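Local coordinates for putative Scyalone Dehydratase (PDB 3EF8), which is of unknown function but, as a SnoaL-like protein of the NTF2 superfamily, may be a lyase resembling scytalone dehydratase, at residues Glu84-Ala95 against Ile107-Lys118. Sequence-based numbering, arbitrary orientation.
Sequences ETEANVRSVVLA and ILYGQYFDTVVK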
loop_
_atom_site.group_PDB
_atom_site.type_symbol
_atom_site.label_atom_id
_atom_site.label_comp_id
_atom_site.label_asym_id
_atom_site.label_seq_id
_atom_site.Cartn_x
_atom_site.Cartn_y
_atom_site.Cartn_z
ATOM N N GLU A 84 -20.549 -14.737 7.582
ATOM C CA GLU A 84 -19.254 -14.969 8.242
ATOM C C GLU A 84 -18.335 -15.847 7.375
ATOM O O GLU A 84 -17.154 -15.994 7.710
ATOM C CB GLU A 84 -19.415 -15.510 9.658
ATOM C CG GLU A 84 -19.635 -17.023 9.822
ATOM C CD GLU A 84 -21.011 -17.544 9.409
ATOM O OE1 GLU A 84 -21.830 -16.775 8.902
ATOM O OE2 GLU A 84 -21.227 -18.769 9.550
ATOM N N THR A 85 -18.834 -16.420 6.288
ATOM C CA THR A 85 -18.011 -17.255 5.402
ATOM C C THR A 85 -18.044 -16.829 3.956
ATOM O O THR A 85 -17.586 -17.536 3.092
ATOM C CB THR A 85 -18.400 -18.753 5.478
ATOM O OG1 THR A 85 -19.753 -18.890 4.995
ATOM C CG2 THR A 85 -18.231 -19.298 6.895
ATOM N N GLU A 86 -18.470 -15.589 3.722
ATOM C CA GLU A 86 -18.546 -15.027 2.369
ATOM C C GLU A 86 -18.428 -13.527 2.411
ATOM O O GLU A 86 -19.157 -12.851 3.128
ATOM C CB GLU A 86 -19.866 -15.374 1.659
ATOM C CG GLU A 86 -19.990 -14.848 0.229
ATOM C CD GLU A 86 -21.352 -15.066 -0.432
ATOM O OE1 GLU A 86 -22.168 -15.838 0.114
ATOM O OE2 GLU A 86 -21.580 -14.526 -1.520
ATOM N N ALA A 87 -17.464 -12.992 1.663
ATOM C CA ALA A 87 -17.279 -11.565 1.630
ATOM C C ALA A 87 -16.965 -11.117 0.222
ATOM O O ALA A 87 -16.339 -11.835 -0.565
ATOM C CB ALA A 87 -16.155 -11.138 2.591
ATOM N N ASN A 88 -17.340 -9.875 -0.037
ATOM C CA ASN A 88 -17.055 -9.164 -1.274
ATOM C C ASN A 88 -15.969 -8.135 -0.931
ATOM O O ASN A 88 -16.014 -7.445 0.081
ATOM C CB ASN A 88 -18.301 -8.458 -1.766
ATOM C CG ASN A 88 -19.387 -9.416 -2.162
ATOM O OD1 ASN A 88 -19.096 -10.511 -2.606
ATOM N ND2 ASN A 88 -20.664 -8.985 -2.027
ATOM N N VAL A 89 -14.952 -8.096 -1.782
ATOM C CA VAL A 89 -13.785 -7.249 -1.522
ATOM C C VAL A 89 -13.457 -6.385 -2.731
ATOM O O VAL A 89 -13.499 -6.838 -3.884
ATOM C CB VAL A 89 -12.563 -8.125 -1.251
ATOM C CG1 VAL A 89 -11.337 -7.294 -0.706
ATOM C CG2 VAL A 89 -12.934 -9.248 -0.226
ATOM N N ARG A 90 -13.126 -5.134 -2.486
ATOM C CA ARG A 90 -12.623 -4.225 -3.510
ATOM C C ARG A 90 -11.262 -3.781 -3.056
ATOM O O ARG A 90 -11.049 -3.464 -1.878
ATOM C CB ARG A 90 -13.499 -2.989 -3.679
ATOM C CG ARG A 90 -13.046 -2.053 -4.793
ATOM C CD ARG A 90 -13.833 -0.752 -4.783
ATOM N NE ARG A 90 -13.452 0.069 -3.652
ATOM C CZ ARG A 90 -14.273 0.854 -2.992
ATOM N NH1 ARG A 90 -15.564 0.896 -3.290
ATOM N NH2 ARG A 90 -13.791 1.595 -2.029
ATOM N N SER A 91 -10.284 -3.800 -3.958
ATOM C CA SER A 91 -8.934 -3.372 -3.596
ATOM C C SER A 91 -8.193 -2.814 -4.794
ATOM O O SER A 91 -8.667 -2.875 -5.927
ATOM C CB SER A 91 -8.122 -4.505 -3.013
ATOM O OG SER A 91 -7.931 -5.555 -3.968
ATOM N N VAL A 92 -7.085 -2.173 -4.493
ATOM C CA VAL A 92 -6.198 -1.578 -5.496
ATOM C C VAL A 92 -4.912 -2.367 -5.578
ATOM O O VAL A 92 -4.422 -2.905 -4.579
ATOM C CB VAL A 92 -5.912 -0.096 -5.170
ATOM C CG1 VAL A 92 -4.843 0.502 -6.100
ATOM C CG2 VAL A 92 -7.191 0.720 -5.258
ATOM N N VAL A 93 -4.402 -2.511 -6.804
ATOM C CA VAL A 93 -3.142 -3.202 -7.053
ATOM C C VAL A 93 -2.219 -2.382 -7.917
ATOM O O VAL A 93 -2.639 -1.724 -8.857
ATOM C CB VAL A 93 -3.367 -4.641 -7.636
ATOM C CG1 VAL A 93 -4.027 -4.591 -9.000
ATOM C CG2 VAL A 93 -2.068 -5.394 -7.696
ATOM N N LEU A 94 -0.949 -2.399 -7.533
ATOM C CA LEU A 94 0.173 -1.929 -8.333
ATOM C C LEU A 94 1.029 -3.181 -8.596
ATOM O O LEU A 94 1.512 -3.820 -7.674
ATOM C CB LEU A 94 0.995 -0.885 -7.607
ATOM C CG LEU A 94 2.233 -0.369 -8.314
ATOM C CD1 LEU A 94 1.857 0.423 -9.562
ATOM C CD2 LEU A 94 3.023 0.512 -7.310
ATOM N N ALA A 95 1.211 -3.546 -9.866
ATOM C CA ALA A 95 1.935 -4.750 -10.208
ATOM C C ALA A 95 2.989 -4.422 -11.253
ATOM O O ALA A 95 2.661 -3.911 -12.305
ATOM C CB ALA A 95 0.976 -5.849 -10.718
ATOM N N ILE A 107 3.911 -2.021 -16.149
ATOM C CA ILE A 107 3.195 -1.624 -14.936
ATOM C C ILE A 107 1.700 -1.724 -15.134
ATOM O O ILE A 107 1.169 -1.184 -16.091
ATOM C CB ILE A 107 3.503 -0.161 -14.536
ATOM C CG1 ILE A 107 4.986 0.184 -14.700
ATOM C CG2 ILE A 107 2.937 0.089 -13.104
ATOM C CD1 ILE A 107 5.937 -0.599 -13.889
ATOM N N LEU A 108 1.044 -2.425 -14.186
ATOM C CA LEU A 108 -0.400 -2.518 -14.114
ATOM C C LEU A 108 -0.869 -1.742 -12.882
ATOM O O LEU A 108 -0.386 -1.956 -11.777
ATOM C CB LEU A 108 -0.871 -3.976 -14.001
ATOM C CG LEU A 108 -2.319 -4.163 -13.473
ATOM C CD1 LEU A 108 -3.105 -3.743 -14.619
ATOM C CD2 LEU A 108 -2.579 -5.644 -13.109
ATOM N N TYR A 109 -1.793 -0.831 -13.124
ATOM C CA TYR A 109 -2.542 -0.116 -12.078
ATOM C C TYR A 109 -3.954 -0.640 -12.137
ATOM O O TYR A 109 -4.616 -0.489 -13.157
ATOM C CB TYR A 109 -2.542 1.370 -12.298
ATOM C CG TYR A 109 -1.191 1.993 -12.469
ATOM C CD1 TYR A 109 -0.444 2.444 -11.390
ATOM C CD2 TYR A 109 -0.658 2.116 -13.749
ATOM C CE1 TYR A 109 0.804 3.036 -11.570
ATOM C CE2 TYR A 109 0.556 2.739 -13.944
ATOM C CZ TYR A 109 1.288 3.181 -12.851
ATOM O OH TYR A 109 2.510 3.802 -13.050
ATOM N N GLY A 110 -4.415 -1.319 -11.092
ATOM C CA GLY A 110 -5.673 -2.012 -11.212
ATOM C C GLY A 110 -6.530 -1.977 -9.963
ATOM O O GLY A 110 -6.118 -1.455 -8.911
ATOM N N GLN A 111 -7.711 -2.523 -10.125
ATOM C CA GLN A 111 -8.668 -2.759 -9.047
ATOM C C GLN A 111 -9.082 -4.202 -9.091
ATOM O O GLN A 111 -9.373 -4.721 -10.185
ATOM C CB GLN A 111 -9.913 -1.887 -9.237
ATOM C CG GLN A 111 -9.629 -0.427 -9.422
ATOM C CD GLN A 111 -10.898 0.371 -9.781
ATOM O OE1 GLN A 111 -11.923 -0.236 -10.148
ATOM N NE2 GLN A 111 -10.823 1.692 -9.722
ATOM N N TYR A 112 -9.159 -4.855 -7.961
ATOM C CA TYR A 112 -9.741 -6.167 -7.880
ATOM C C TYR A 112 -11.087 -6.136 -7.220
ATOM O O TYR A 112 -11.218 -5.599 -6.137
ATOM C CB TYR A 112 -8.840 -7.128 -7.099
ATOM C CG TYR A 112 -7.816 -7.854 -7.902
ATOM C CD1 TYR A 112 -8.219 -8.800 -8.811
ATOM C CD2 TYR A 112 -6.491 -7.625 -7.728
ATOM C CE1 TYR A 112 -7.347 -9.524 -9.549
ATOM C CE2 TYR A 112 -5.540 -8.388 -8.498
ATOM C CZ TYR A 112 -6.013 -9.318 -9.374
ATOM O OH TYR A 112 -5.138 -10.070 -10.186
ATOM N N PHE A 113 -12.047 -6.792 -7.864
ATOM C CA PHE A 113 -13.378 -7.006 -7.314
ATOM C C PHE A 113 -13.485 -8.504 -7.096
ATOM O O PHE A 113 -13.612 -9.266 -8.046
ATOM C CB PHE A 113 -14.470 -6.447 -8.218
ATOM C CG PHE A 113 -14.580 -4.960 -8.157
ATOM C CD1 PHE A 113 -13.653 -4.160 -8.791
ATOM C CD2 PHE A 113 -15.552 -4.354 -7.396
ATOM C CE1 PHE A 113 -13.712 -2.786 -8.665
ATOM C CE2 PHE A 113 -15.603 -2.973 -7.314
ATOM C CZ PHE A 113 -14.693 -2.212 -7.959
ATOM N N ASP A 114 -13.439 -8.927 -5.850
ATOM C CA ASP A 114 -13.370 -10.308 -5.475
ATOM C C ASP A 114 -14.539 -10.744 -4.607
ATOM O O ASP A 114 -15.140 -9.935 -3.893
ATOM C CB ASP A 114 -12.077 -10.548 -4.650
ATOM C CG ASP A 114 -10.779 -10.198 -5.395
ATOM O OD1 ASP A 114 -10.685 -10.463 -6.624
ATOM O OD2 ASP A 114 -9.851 -9.697 -4.691
ATOM N N THR A 115 -14.884 -12.024 -4.709
ATOM C CA THR A 115 -15.672 -12.705 -3.692
ATOM C C THR A 115 -14.837 -13.845 -3.155
ATOM O O THR A 115 -14.297 -14.672 -3.940
ATOM C CB THR A 115 -17.006 -13.245 -4.267
ATOM O OG1 THR A 115 -17.783 -12.134 -4.737
ATOM C CG2 THR A 115 -17.803 -14.061 -3.191
ATOM N N VAL A 116 -14.690 -13.832 -1.843
ATOM C CA VAL A 116 -13.963 -14.814 -1.082
ATOM C C VAL A 116 -14.942 -15.606 -0.191
ATOM O O VAL A 116 -15.970 -15.099 0.270
ATOM C CB VAL A 116 -12.805 -14.159 -0.271
ATOM C CG1 VAL A 116 -11.806 -13.516 -1.254
ATOM C CG2 VAL A 116 -13.319 -13.169 0.731
ATOM N N VAL A 117 -14.620 -16.877 -0.006
ATOM C CA VAL A 117 -15.417 -17.775 0.828
ATOM C C VAL A 117 -14.514 -18.512 1.768
ATOM O O VAL A 117 -13.385 -18.805 1.441
ATOM C CB VAL A 117 -16.238 -18.771 -0.052
ATOM C CG1 VAL A 117 -17.299 -18.015 -0.855
ATOM C CG2 VAL A 117 -15.294 -19.583 -0.969
ATOM N N LYS A 118 -15.030 -18.830 2.948
ATOM C CA LYS A 118 -14.262 -19.533 3.951
ATOM C C LYS A 118 -14.648 -20.993 3.984
ATOM O O LYS A 118 -15.809 -21.344 4.197
ATOM C CB LYS A 118 -14.426 -18.914 5.320
ATOM C CG LYS A 118 -13.321 -19.230 6.271
ATOM C CD LYS A 118 -13.617 -18.764 7.687
ATOM C CE LYS A 118 -12.451 -19.076 8.635
ATOM N NZ LYS A 118 -12.732 -18.773 10.071
HETATM O O HOH W 1 -10.134 -7.106 -3.861
#
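Residues Glu86-Ala95 and Ile107-Lys118 pair as the antiparallel arms of a long beta hairpin in the curved sheet, between strands 67-81 and 122-136. Five hydrogen-bonded pairs, Ala87-Val116 to Ala95-Leu108, alternate with non-hydrogen-bonded ones, and Lys118 N adds a bond to Thr85 O. The pleat of the strands turns successive side chains to opposite faces. On one, Arg90 and Phe113 run alongside each other: with CG anti to its N (chi1 -177°), Arg90 lays that carbon over the Phe113 ring face, 3.9 Å from its centroid, a CH-pi contact, before its guanidinium reaches Asp19 of the second subunit. One pair on, Thr115 OG1 donates to Asn88 OD1 at 3.0 Å; two pairs in the other direction, Leu94 CD1 meets Tyr109 CE1 at 3.5 Å. This is the cone-like alpha+beta fold of the NTF2 superfamily, whose sheet wraps a helix, here 3-25, on its concave side. Facing that helix, Val89 CG2 packs on Val116 CG2 (4.1 Å), while a water accepts from Ser91 OG (2.7 Å) and donates to Tyr112 O and to Asp114 OD2 (2.7 Å), a carboxylate oxygen also salt-bridged to Arg128. Gly110 has no side chain, and Val93 CG1 (chi1 64°) lies against its backbone, 3.7 Å from Gly110 C.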